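Local atomic coordinates of putative decarboxylase involved in desferrioxamine biosynthesis (Erwinia amylovora, PDB entry 5O5C), a protein that probably decarboxylates lysine, using pyridoxal 5'-phosphate, to supply the diamine from which the siderophore desferrioxamine is built. Residues Q33-A36 with W37-T41; L47-E50 with T51-V55; S60-L63 with P64-A68; E88-K91 with K92-R96; A403-D406 with I407-L410. All coordinates share one frame; numbering follows the deposited sequence.

Contact 1. Residues Q33-A36 with W37-T41; sequences QLSA and WARQT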
loop_
_atom_site.group_PDB
_atom_site.type_symbol
_atom_site.label_atom_id
_atom_site.label_comp_id
_atom_site.label_asym_id
_atom_site.label_seq_id
_atom_site.Cartn_x
_atom_site.Cartn_y
_atom_site.Cartn_z
ATOM N N GLN B 33 -12.255 16.395 21.137
ATOM C CA GLN B 33 -10.809 16.524 20.962
ATOM C C GLN B 33 -10.370 17.466 19.848
ATOM O O GLN B 33 -9.190 17.474 19.494
ATOM C CB GLN B 33 -10.189 15.142 20.720
ATOM C CG GLN B 33 -9.548 14.518 21.932
ATOM C CD GLN B 33 -10.583 14.072 22.940
ATOM O OE1 GLN B 33 -10.782 14.730 23.962
ATOM N NE2 GLN B 33 -11.265 12.960 22.644
ATOM N N LEU B 34 -11.293 18.261 19.304
ATOM C CA LEU B 34 -11.003 19.083 18.128
ATOM C C LEU B 34 -9.967 20.187 18.452
ATOM O O LEU B 34 -9.130 20.517 17.633
ATOM C CB LEU B 34 -12.293 19.688 17.564
ATOM C CG LEU B 34 -13.254 18.749 16.847
ATOM C CD1 LEU B 34 -14.616 19.389 16.620
ATOM C CD2 LEU B 34 -12.677 18.271 15.522
ATOM N N SER B 35 -10.016 20.716 19.672
ATOM C CA SER B 35 -9.106 21.773 20.084
ATOM C C SER B 35 -7.717 21.211 20.377
ATOM O O SER B 35 -6.725 21.833 20.017
ATOM C CB SER B 35 -9.673 22.522 21.293
ATOM O OG SER B 35 -9.682 21.679 22.415
ATOM N N ALA B 36 -7.658 20.022 21.007
ATOM C CA ALA B 36 -6.389 19.327 21.184
ATOM C C ALA B 36 -5.773 18.940 19.798
ATOM O O ALA B 36 -4.608 18.993 19.620
ATOM C CB ALA B 36 -6.562 18.117 22.071
ATOM N N TRP B 37 -6.594 18.619 18.814
ATOM C CA TRP B 37 -6.085 18.370 17.484
ATOM C C TRP B 37 -5.425 19.627 16.917
ATOM O O TRP B 37 -4.294 19.534 16.402
ATOM C CB TRP B 37 -7.206 17.870 16.573
ATOM C CG TRP B 37 -6.847 17.710 15.163
ATOM C CD1 TRP B 37 -5.768 17.041 14.664
ATOM C CD2 TRP B 37 -7.564 18.214 14.036
ATOM N NE1 TRP B 37 -5.775 17.089 13.293
ATOM C CE2 TRP B 37 -6.860 17.815 12.883
ATOM C CE3 TRP B 37 -8.723 18.974 13.890
ATOM C CZ2 TRP B 37 -7.292 18.117 11.619
ATOM C CZ3 TRP B 37 -9.149 19.282 12.640
ATOM C CH2 TRP B 37 -8.435 18.861 11.507
ATOM N N ALA B 38 -6.111 20.784 16.990
ATOM C CA ALA B 38 -5.624 21.973 16.267
ATOM C C ALA B 38 -4.352 22.557 16.890
ATOM O O ALA B 38 -3.511 23.121 16.165
ATOM C CB ALA B 38 -6.690 23.042 16.126
ATOM N N ARG B 39 -4.212 22.415 18.216
ATOM C CA ARG B 39 -3.009 22.892 18.923
ATOM C C ARG B 39 -1.805 22.000 18.631
ATOM O O ARG B 39 -0.679 22.494 18.471
ATOM C CB ARG B 39 -3.257 23.018 20.436
ATOM C CG ARG B 39 -4.215 24.175 20.736
ATOM C CD ARG B 39 -4.284 24.556 22.208
ATOM N NE ARG B 39 -5.324 25.572 22.424
ATOM C CZ ARG B 39 -6.493 25.406 23.072
ATOM N NH1 ARG B 39 -6.842 24.243 23.645
ATOM N NH2 ARG B 39 -7.332 26.441 23.169
ATOM N N GLN B 40 -2.055 20.690 18.557
ATOM C CA GLN B 40 -1.001 19.752 18.138
ATOM C C GLN B 40 -0.597 20.087 16.700
ATOM O O GLN B 40 0.560 20.010 16.346
ATOM C CB GLN B 40 -1.416 18.272 18.348
ATOM C CG GLN B 40 -1.718 17.440 17.118
ATOM C CD GLN B 40 -2.133 16.015 17.411
ATOM O OE1 GLN B 40 -2.483 15.669 18.515
ATOM N NE2 GLN B 40 -2.157 15.201 16.387
ATOM N N THR B 41 -1.551 20.479 15.876
ATOM C CA THR B 41 -1.225 20.776 14.468
ATOM C C THR B 41 -0.457 22.085 14.416
ATOM O O THR B 41 0.498 22.203 13.657
ATOM C CB THR B 41 -2.470 20.780 13.582
ATOM O OG1 THR B 41 -3.380 21.754 14.073
ATOM C CG2 THR B 41 -3.145 19.463 13.610
#

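Contact 2. Residues L47-E50 with T51-V55; sequences LMTE and TVKGV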
loop_
_atom_site.group_PDB
_atom_site.type_symbol
_atom_site.label_atom_id
_atom_site.label_comp_id
_atom_site.label_asym_id
_atom_site.label_seq_id
_atom_site.Cartn_x
_atom_site.Cartn_y
_atom_site.Cartn_z
ATOM N N LEU B 47 7.316 23.508 14.542
ATOM C CA LEU B 47 8.469 22.620 14.461
ATOM C C LEU B 47 8.962 22.360 13.029
ATOM O O LEU B 47 10.174 22.353 12.791
ATOM C CB LEU B 47 8.198 21.305 15.223
ATOM C CG LEU B 47 8.517 21.402 16.733
ATOM C CD1 LEU B 47 7.404 22.046 17.578
ATOM C CD2 LEU B 47 8.865 20.019 17.283
ATOM N N MET B 48 8.048 22.209 12.068
ATOM C CA MET B 48 8.443 21.968 10.671
ATOM C C MET B 48 8.895 23.244 9.998
ATOM O O MET B 48 9.845 23.236 9.283
ATOM C CB MET B 48 7.327 21.307 9.854
ATOM C CG MET B 48 7.038 19.867 10.206
ATOM S SD MET B 48 8.462 18.798 9.922
ATOM C CE MET B 48 8.896 18.465 11.585
ATOM N N THR B 49 8.229 24.353 10.258
ATOM C CA THR B 49 8.713 25.669 9.800
ATOM C C THR B 49 10.149 25.998 10.213
ATOM O O THR B 49 10.969 26.381 9.381
ATOM C CB THR B 49 7.771 26.757 10.294
ATOM O OG1 THR B 49 6.533 26.585 9.601
ATOM C CG2 THR B 49 8.355 28.212 10.094
ATOM N N GLU B 50 10.457 25.847 11.496
ATOM C CA GLU B 50 11.852 25.961 11.956
ATOM C C GLU B 50 12.778 24.926 11.323
ATOM O O GLU B 50 13.880 25.267 10.873
ATOM C CB GLU B 50 11.930 25.950 13.489
ATOM C CG GLU B 50 11.267 27.191 14.068
ATOM C CD GLU B 50 11.565 27.453 15.534
ATOM O OE1 GLU B 50 12.536 26.847 16.071
ATOM O OE2 GLU B 50 10.821 28.295 16.139
ATOM N N THR B 51 12.318 23.676 11.237
ATOM C CA THR B 51 13.133 22.622 10.670
ATOM C C THR B 51 13.397 22.937 9.207
ATOM O O THR B 51 14.529 23.019 8.825
ATOM C CB THR B 51 12.504 21.218 10.806
ATOM O OG1 THR B 51 12.261 20.932 12.198
ATOM C CG2 THR B 51 13.401 20.150 10.190
ATOM N N VAL B 52 12.358 23.103 8.394
ATOM C CA VAL B 52 12.563 23.348 6.974
ATOM C C VAL B 52 13.431 24.627 6.734
ATOM O O VAL B 52 14.338 24.575 5.871
ATOM C CB VAL B 52 11.245 23.368 6.181
ATOM C CG1 VAL B 52 11.503 23.798 4.771
ATOM C CG2 VAL B 52 10.532 21.979 6.207
ATOM N N LYS B 53 13.219 25.727 7.493
ATOM C CA LYS B 53 14.069 26.954 7.290
ATOM C C LYS B 53 15.559 26.736 7.574
ATOM O O LYS B 53 16.384 27.414 6.970
ATOM C CB LYS B 53 13.609 28.161 8.086
ATOM C CG LYS B 53 12.387 28.884 7.552
ATOM C CD LYS B 53 12.048 30.053 8.484
ATOM C CE LYS B 53 10.815 30.824 8.036
ATOM N NZ LYS B 53 10.110 31.416 9.215
ATOM N N GLY B 54 15.903 25.818 8.483
ATOM C CA GLY B 54 17.311 25.510 8.763
ATOM C C GLY B 54 17.901 24.329 7.983
ATOM O O GLY B 54 18.975 23.842 8.297
ATOM N N VAL B 55 17.216 23.883 6.945
ATOM C CA VAL B 55 17.797 22.961 5.979
ATOM C C VAL B 55 18.691 23.718 5.002
ATOM O O VAL B 55 18.209 24.440 4.128
ATOM C CB VAL B 55 16.704 22.192 5.216
ATOM C CG1 VAL B 55 17.331 21.225 4.239
ATOM C CG2 VAL B 55 15.819 21.454 6.208
#

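Contact 3. Residues S60-L63 with P64-A68; sequences SGIL and PHELA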
loop_
_atom_site.group_PDB
_atom_site.type_symbol
_atom_site.label_atom_id
_atom_site.label_comp_id
_atom_site.label_asym_id
_atom_site.label_seq_id
_atom_site.Cartn_x
_atom_site.Cartn_y
_atom_site.Cartn_z
ATOM N N SER B 60 22.624 15.156 5.940
ATOM C CA SER B 60 23.650 15.472 6.921
ATOM C C SER B 60 24.956 14.714 6.717
ATOM O O SER B 60 25.933 15.072 7.284
ATOM C CB SER B 60 23.080 15.141 8.276
ATOM O OG SER B 60 22.713 13.756 8.308
ATOM N N GLY B 61 24.944 13.629 5.939
ATOM C CA GLY B 61 26.079 12.725 5.822
ATOM C C GLY B 61 26.162 11.591 6.828
ATOM O O GLY B 61 26.953 10.680 6.654
ATOM N N ILE B 62 25.363 11.624 7.884
ATOM C CA ILE B 62 25.504 10.640 8.950
ATOM C C ILE B 62 25.403 9.213 8.355
ATOM O O ILE B 62 24.723 8.979 7.331
ATOM C CB ILE B 62 24.537 10.947 10.135
ATOM C CG1 ILE B 62 24.752 12.383 10.688
ATOM C CG2 ILE B 62 24.642 9.943 11.272
ATOM C CD1 ILE B 62 26.169 12.866 11.028
ATOM N N LEU B 63 26.150 8.277 8.939
ATOM C CA LEU B 63 26.116 6.861 8.510
ATOM C C LEU B 63 25.082 6.059 9.346
ATOM O O LEU B 63 24.820 6.421 10.467
ATOM C CB LEU B 63 27.484 6.222 8.602
ATOM C CG LEU B 63 28.577 6.709 7.631
ATOM C CD1 LEU B 63 29.932 6.175 8.076
ATOM C CD2 LEU B 63 28.345 6.352 6.186
ATOM N N PRO B 64 24.496 4.976 8.789
ATOM C CA PRO B 64 23.515 4.152 9.521
ATOM C C PRO B 64 23.993 3.691 10.905
ATOM O O PRO B 64 23.255 3.802 11.890
ATOM C CB PRO B 64 23.263 2.963 8.589
ATOM C CG PRO B 64 23.720 3.389 7.236
ATOM C CD PRO B 64 24.588 4.609 7.368
ATOM N N HIS B 65 25.221 3.202 10.987
ATOM C CA HIS B 65 25.794 2.864 12.294
ATOM C C HIS B 65 25.883 4.087 13.225
ATOM O O HIS B 65 25.552 3.950 14.378
ATOM C CB HIS B 65 27.091 2.018 12.219
ATOM C CG HIS B 65 28.274 2.727 11.659
ATOM N ND1 HIS B 65 29.006 3.648 12.384
ATOM C CD2 HIS B 65 28.896 2.607 10.461
ATOM C CE1 HIS B 65 29.999 4.099 11.640
ATOM N NE2 HIS B 65 29.953 3.487 10.467
ATOM N N GLU B 66 26.221 5.281 12.724
ATOM C CA GLU B 66 26.275 6.464 13.612
ATOM C C GLU B 66 24.870 6.760 14.168
ATOM O O GLU B 66 24.707 6.971 15.364
ATOM C CB GLU B 66 26.868 7.686 12.916
ATOM C CG GLU B 66 28.348 7.552 12.532
ATOM C CD GLU B 66 28.834 8.569 11.472
ATOM O OE1 GLU B 66 28.047 9.295 10.863
ATOM O OE2 GLU B 66 30.046 8.634 11.219
ATOM N N LEU B 67 23.850 6.704 13.320
ATOM C CA LEU B 67 22.505 6.998 13.783
ATOM C C LEU B 67 21.966 5.910 14.714
ATOM O O LEU B 67 21.307 6.250 15.703
ATOM C CB LEU B 67 21.549 7.275 12.623
ATOM C CG LEU B 67 20.161 7.768 13.004
ATOM C CD1 LEU B 67 20.154 8.966 13.937
ATOM C CD2 LEU B 67 19.395 8.088 11.734
ATOM N N ALA B 68 22.269 4.643 14.434
ATOM C CA ALA B 68 21.780 3.520 15.257
ATOM C C ALA B 68 22.229 3.664 16.714
ATOM O O ALA B 68 21.523 3.216 17.607
ATOM C CB ALA B 68 22.202 2.172 14.698
#

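Contact 4. Residues E88-K91 with K92-R96; sequences EELK and KLYLR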
loop_
_atom_site.group_PDB
_atom_site.type_symbol
_atom_site.label_atom_id
_atom_site.label_comp_id
_atom_site.label_asym_id
_atom_site.label_seq_id
_atom_site.Cartn_x
_atom_site.Cartn_y
_atom_site.Cartn_z
ATOM N N GLU B 88 10.443 16.654 20.404
ATOM C CA GLU B 88 11.848 16.967 20.762
ATOM C C GLU B 88 12.824 15.811 20.452
ATOM O O GLU B 88 13.928 16.032 19.988
ATOM C CB GLU B 88 11.960 17.352 22.259
ATOM C CG GLU B 88 12.292 18.809 22.538
ATOM C CD GLU B 88 11.205 19.818 22.192
ATOM O OE1 GLU B 88 10.003 19.560 22.425
ATOM O OE2 GLU B 88 11.560 20.916 21.710
ATOM N N GLU B 89 12.426 14.590 20.800
ATOM C CA GLU B 89 13.149 13.380 20.435
ATOM C C GLU B 89 13.113 13.096 18.919
ATOM O O GLU B 89 14.077 12.569 18.376
ATOM C CB GLU B 89 12.556 12.201 21.208
ATOM C CG GLU B 89 13.211 10.863 20.963
ATOM C CD GLU B 89 12.429 9.718 21.569
ATOM O OE1 GLU B 89 11.245 9.583 21.297
ATOM O OE2 GLU B 89 12.991 8.899 22.288
ATOM N N LEU B 90 12.003 13.447 18.254
ATOM C CA LEU B 90 11.858 13.214 16.813
ATOM C C LEU B 90 12.797 14.072 16.044
ATOM O O LEU B 90 13.389 13.608 15.036
ATOM C CB LEU B 90 10.434 13.470 16.320
ATOM C CG LEU B 90 10.154 12.885 14.936
ATOM C CD1 LEU B 90 10.339 11.386 14.918
ATOM C CD2 LEU B 90 8.761 13.224 14.459
ATOM N N LYS B 91 12.914 15.329 16.509
ATOM C CA LYS B 91 13.904 16.269 16.019
ATOM C C LYS B 91 15.228 15.633 15.816
ATOM O O LYS B 91 15.818 15.803 14.759
ATOM C CB LYS B 91 14.100 17.443 16.951
ATOM C CG LYS B 91 13.136 18.586 16.767
ATOM C CD LYS B 91 13.600 19.753 17.631
ATOM C CE LYS B 91 12.449 20.677 17.958
ATOM N NZ LYS B 91 12.990 21.776 18.786
ATOM N N LYS B 92 15.701 14.894 16.807
ATOM C CA LYS B 92 17.029 14.325 16.712
ATOM C C LYS B 92 17.079 13.005 15.964
ATOM O O LYS B 92 18.007 12.839 15.166
ATOM C CB LYS B 92 17.844 14.336 18.033
ATOM C CG LYS B 92 17.201 13.776 19.283
ATOM C CD LYS B 92 18.000 14.181 20.525
ATOM C CE LYS B 92 17.084 14.159 21.742
ATOM N NZ LYS B 92 17.826 13.897 23.007
ATOM N N LEU B 93 16.069 12.137 16.134
ATOM C CA LEU B 93 16.086 10.774 15.542
ATOM C C LEU B 93 15.674 10.671 14.057
ATOM O O LEU B 93 15.986 9.688 13.386
ATOM C CB LEU B 93 15.291 9.780 16.416
ATOM C CG LEU B 93 15.767 9.675 17.874
ATOM C CD1 LEU B 93 14.862 8.785 18.740
ATOM C CD2 LEU B 93 17.205 9.196 17.964
ATOM N N TYR B 94 15.070 11.711 13.521
ATOM C CA TYR B 94 14.431 11.619 12.252
ATOM C C TYR B 94 14.728 12.847 11.416
ATOM O O TYR B 94 15.293 12.706 10.328
ATOM C CB TYR B 94 12.920 11.371 12.411
ATOM C CG TYR B 94 12.172 11.341 11.109
ATOM C CD1 TYR B 94 12.591 10.535 10.077
ATOM C CD2 TYR B 94 11.030 12.141 10.898
ATOM C CE1 TYR B 94 11.935 10.505 8.912
ATOM C CE2 TYR B 94 10.352 12.113 9.689
ATOM C CZ TYR B 94 10.834 11.318 8.690
ATOM O OH TYR B 94 10.212 11.214 7.455
ATOM N N LEU B 95 14.332 14.022 11.911
ATOM C CA LEU B 95 14.401 15.257 11.131
ATOM C C LEU B 95 15.830 15.703 10.921
ATOM O O LEU B 95 16.158 16.157 9.835
ATOM C CB LEU B 95 13.614 16.382 11.754
ATOM C CG LEU B 95 12.140 16.093 11.984
ATOM C CD1 LEU B 95 11.528 17.120 12.919
ATOM C CD2 LEU B 95 11.304 15.916 10.749
ATOM N N ARG B 96 16.682 15.459 11.924
ATOM C CA ARG B 96 18.052 15.878 11.904
ATOM C C ARG B 96 18.735 15.371 10.632
ATOM O O ARG B 96 19.316 16.150 9.935
ATOM C CB ARG B 96 18.805 15.368 13.132
ATOM C CG ARG B 96 19.930 16.253 13.579
ATOM C CD ARG B 96 20.639 15.700 14.817
ATOM N NE ARG B 96 20.648 16.692 15.887
ATOM C CZ ARG B 96 21.370 16.632 17.009
ATOM N NH1 ARG B 96 22.159 15.594 17.290
ATOM N NH2 ARG B 96 21.272 17.626 17.865
#

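Contact 5. Residues A403-D406 with I407-L410; sequences AFDD and ILAL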
loop_
_atom_site.group_PDB
_atom_site.type_symbol
_atom_site.label_atom_id
_atom_site.label_comp_id
_atom_site.label_asym_id
_atom_site.label_seq_id
_atom_site.Cartn_x
_atom_site.Cartn_y
_atom_site.Cartn_z
ATOM N N ALA B 403 5.544 22.517 -14.559
ATOM C CA ALA B 403 6.603 21.945 -13.738
ATOM C C ALA B 403 7.365 20.864 -14.474
ATOM O O ALA B 403 8.577 20.922 -14.536
ATOM C CB ALA B 403 6.027 21.366 -12.469
ATOM N N PHE B 404 6.650 19.902 -15.046
ATOM C CA PHE B 404 7.318 18.740 -15.632
ATOM C C PHE B 404 8.170 19.183 -16.840
ATOM O O PHE B 404 9.344 18.792 -16.961
ATOM C CB PHE B 404 6.344 17.659 -16.055
ATOM C CG PHE B 404 6.933 16.307 -16.014
ATOM C CD1 PHE B 404 7.122 15.676 -14.789
ATOM C CD2 PHE B 404 7.309 15.648 -17.164
ATOM C CE1 PHE B 404 7.693 14.439 -14.707
ATOM C CE2 PHE B 404 7.890 14.388 -17.095
ATOM C CZ PHE B 404 8.065 13.778 -15.865
ATOM N N ASP B 405 7.583 20.029 -17.684
ATOM C CA ASP B 405 8.351 20.717 -18.744
ATOM C C ASP B 405 9.586 21.430 -18.313
ATOM O O ASP B 405 10.641 21.227 -18.921
ATOM C CB ASP B 405 7.484 21.699 -19.490
ATOM C CG ASP B 405 6.423 20.997 -20.305
ATOM O OD1 ASP B 405 6.571 19.778 -20.530
ATOM O OD2 ASP B 405 5.469 21.682 -20.685
ATOM N N ASP B 406 9.497 22.266 -17.304
ATOM C CA ASP B 406 10.711 22.862 -16.727
ATOM C C ASP B 406 11.787 21.874 -16.303
ATOM O O ASP B 406 12.974 22.092 -16.602
ATOM C CB ASP B 406 10.384 23.863 -15.618
ATOM C CG ASP B 406 9.709 25.072 -16.155
ATOM O OD1 ASP B 406 9.554 25.134 -17.364
ATOM O OD2 ASP B 406 9.298 25.957 -15.424
ATOM N N ILE B 407 11.383 20.769 -15.680
ATOM C CA ILE B 407 12.357 19.705 -15.330
ATOM C C ILE B 407 12.948 19.030 -16.600
ATOM O O ILE B 407 14.159 18.830 -16.673
ATOM C CB ILE B 407 11.880 18.736 -14.201
ATOM C CG1 ILE B 407 10.482 18.223 -14.395
ATOM C CG2 ILE B 407 11.876 19.437 -12.820
ATOM C CD1 ILE B 407 10.133 16.967 -13.628
ATOM N N LEU B 408 12.128 18.739 -17.606
ATOM C CA LEU B 408 12.683 18.303 -18.914
ATOM C C LEU B 408 13.717 19.291 -19.530
ATOM O O LEU B 408 14.763 18.891 -19.981
ATOM C CB LEU B 408 11.569 18.027 -19.913
ATOM C CG LEU B 408 10.617 16.919 -19.410
ATOM C CD1 LEU B 408 9.392 16.831 -20.258
ATOM C CD2 LEU B 408 11.306 15.579 -19.383
ATOM N N ALA B 409 13.436 20.581 -19.517
ATOM C CA ALA B 409 14.393 21.564 -20.082
ATOM C C ALA B 409 15.638 21.665 -19.181
ATOM O O ALA B 409 16.789 21.713 -19.672
ATOM C CB ALA B 409 13.738 22.900 -20.256
ATOM N N LEU B 410 15.439 21.601 -17.866
ATOM C CA LEU B 410 16.606 21.637 -16.978
ATOM C C LEU B 410 17.575 20.478 -17.266
ATOM O O LEU B 410 18.757 20.725 -17.257
ATOM C CB LEU B 410 16.235 21.705 -15.503
ATOM C CG LEU B 410 17.415 21.986 -14.525
ATOM C CD1 LEU B 410 18.180 23.292 -14.755
ATOM C CD2 LEU B 410 16.875 22.049 -13.121
#

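Contact 1. Residues Q33-A36 with W37-T41
Leu-34 and Trp-37 make the buried side of the first two turns of this helix, packed tight by the second subunit. The methyl CD2 of Leu-34 comes to 4.3 Å from CE3 of the indole, an apolar touch at the six-membered ring, while the carbonyl oxygen of Leu-34 lies at the ring edge, near its plane. Trp-37 carries CG anti to the backbone N (chi1 174°), which swings the indole off the helix, away from residues 33-36. There it meets the ring of Phe-29 edge-to-face and packs on Met-48 of the second subunit; Leu-34 likewise leans on Lys-53 of that subunit. Gln-40 is buried too: its chain is extended beyond CG, and NE2 is hydrogen-bonded to the carbonyl oxygen of Leu-116 of the second subunit.

The other flank is loose. Ser-35, Ala-36 and Arg-39 are exposed, and the extended Arg-39 chain runs back along the helix until NH1 stands 4.0 Å from OG of Ser-35, an oblique approach of hydroxyl and guanidinium. Closer in, CG of Arg-39 rests 3.5 Å from the carbonyl oxygen of Ser-35.

Both flanks share one backbone ladder. Trp-37 N bonds to Gln-33 O at 2.9 Å, and Ala-38, Arg-39 and Gln-40 donate in turn to the carbonyls of Leu-34, Ser-35 and Ala-36. Gln-33 turns its side-chain amide away, with NE2 bonded to Ile-28 O. With Gln-33 at the N-cap position, these are the amphipathic opening turns of helix 34-53, whose apolar face belongs to the dimer interface.

Contact 2. Residues L47-E50 with T51-V55
Thr-51 grips the carbonyl oxygen of Leu-47 twice. Its hydroxyl OG1 donates to Leu-47 O at 2.6 Å, and its own amide N reaches the same oxygen at 3.0 Å; the two donors arrive from opposite faces of the carbonyl plane. The hydroxyl lies beside the backbone N, a position (chi1 -58°) that brings OG1 back over the preceding turn. Next comes Val-52 N to Met-48 O, a short bond of 2.7 Å and nearly straight at 171°. Lys-53 N to Thr-49 O and Gly-54 N to Glu-50 O continue the ladder to the helix end.

Outside the backbone, the extended chain of Lys-53 runs side by side with Thr-49, its NZ 3.8 Å from the methyl CG2. OG1 of Thr-49 turns back to Leu-45 O. Val-52 rests CG2 3.4 Å from Met-48 O. Thr-49 and Val-52 pack on Leu-34 of the second subunit, whereas Leu-47, Met-48 and Thr-51 face helix 83-95. Glu-50 is exposed to solvent.

Gly-54 is the first residue to leave helical backbone angles, making this the C-terminal end of helix 34-53, stitched by a threonine that bonds back to the carbonyl four residues earlier.

Contact 3. Residues S60-L63 with P64-A68
Leu-63 and Glu-66 face each other at a slant, the glutamate folding back over the start of its own helix. Its chain is extended beyond CG, with CG beside the backbone N (chi1 -66°), which brings OE1 to 2.9 Å from the amide N of Leu-63. The bond is straight at 168°, but the N-H comes from above the carboxylate plane, 52° out of it. OE2 is held in a salt bridge to Arg-463, whose guanidinium also bonds to Gly-61 O, so one arginine ties both the loop and the carboxylate.

Ile-62 crosses the Glu-66 chain at about a right angle, its methyl CG2 lying 3.6 Å from CB of Glu-66.

The glutamate bonding back to the amide of the N-cap residue is the N3-to-N-cap half of a capping box, at the start of helix 64-68; leucine at the N-cap has no side-chain oxygen for the reciprocal bond. Leu-63 O opens the helix ladder by accepting from Leu-67 N at 3.0 Å. Pro-64, without an amide hydrogen, fits this first turn, its CD 3.5 Å from CB of Leu-63.

His-65 lies alongside Leu-63, both pointing the same way. CB of Leu-63 sits over one face of the imidazole, toward its rim, and CD1 comes 3.6 Å from NE2. Leu-67 turns to the buried side, where Leu-143 of the second subunit meets it; Pro-64 packs on Pro-370 of that subunit.

Contact 4. Residues E88-K91 with K92-R96
Leu-90 and Tyr-94 lie side by side and point the same way, with CD1 of the leucine 3.6 Å from CB of the tyrosine and oblique to its ring. Beside this pair, one residue earlier, Glu-89 slants across Leu-93: the aliphatic CG of the glutamate meets CD1 of the leucine at 3.5 Å. That touch follows from a glutamate chain extended along its length with CG beside the carbonyl carbon (chi1 -179°).

Beneath the side chains the backbone widens. Leu-93 N still bonds to Glu-89 O at 3.0 Å, as in an alpha-helix, but Leu-90 O takes Leu-95 N at 3.3 Å, five residues on, together with a weak bond from Tyr-94 N. Arg-96 N reaches Lys-91 O, again weakly. This is a pi-type turn in helix 83-95, and the side chain of Leu-95 packs against helix 34-53.

On the exposed side Lys-91 NZ forms a salt bridge with Glu-88 OE2, long at 3.4 Å, and CB of Lys-92 covers one face of the Arg-96 guanidinium near its rim.

The second subunit sets the polar ends. Glu-89 OE2 forms a salt bridge with Arg-393 and Tyr-94 OH a hydrogen bond with Ser-130 OG, both of the second subunit, and the tyrosine ring meets Phe-383 of that chain. The apolar parts of these side chains pack along the helix, while their polar ends meet the partner subunit, where the arginine probably helps keep Glu-89 ionised.

Contact 5. Residues A403-D406 with I407-L410
The backbone is regular alpha-helix, with Ile-407 N bonding to Ala-403 O at 3.0 Å, Leu-410 N to Asp-406 O at 2.8 Å, and Ala-409 N likewise to Asp-405 O. The turns belong to the long helix 397-420 of this fold type I enzyme. The side chain of Phe-404 is about 11 Å from the bound pyridoxal phosphate and about 7 Å from that of Lys-330, the residue predicted to carry the cofactor, though not attached to it in this structure.

Phe-404 is the centre of the packing. Its CG stands anti to the backbone N (chi1 -152°), and the ring receives an aliphatic chain from the residues three and four places on, Ile-407 and Leu-408. The methyl CD1 of Ile-407 reaches 3.5 Å from CD1 of the ring, while Leu-408 offers its own CD1 to the other ortho carbon, CD2, at 3.9 Å. Both methyls come from the same side of the ring, obliquely, one near each ortho carbon. The exact place of the Ile-407 CG1 branch is doubtful, since CG1 is modelled too close to Phe-404 O.

Leu-410, buried, packs on Leu-484. The polar flank turns to other partners. Asp-405 OD1 is hydrogen-bonded to Ser-308 OG, and Asp-406 OD2 to NE2 of His-25 of the second subunit, a residue that also packs on Ala-403. Asp-405 also slants across Leu-408, its OD1 coming to 4.1 Å from the leucine methyl CD1.

Overall arrangement
Following the chain from the N terminus, contacts 1 and 2 mark the two ends of helix 34-53, their centres 21 Å apart. The chain then leads through a loop into contact 3 at the start of helix 64-68, and on to contact 4 near the end of helix 83-95. All five are local and come in series; none closes a long loop, and none nests in or crosses another. Contact 4 touches contacts 2 and 3, but not contact 1: Leu-95 and Lys-91 pack on Met-48 and Leu-47 of contact 2, and Leu-67 of contact 3 touches its backbone. Contact 5, on helix 397-420, stands apart, its nearest atoms about 17 Å from contact 2. Each one meets the second subunit.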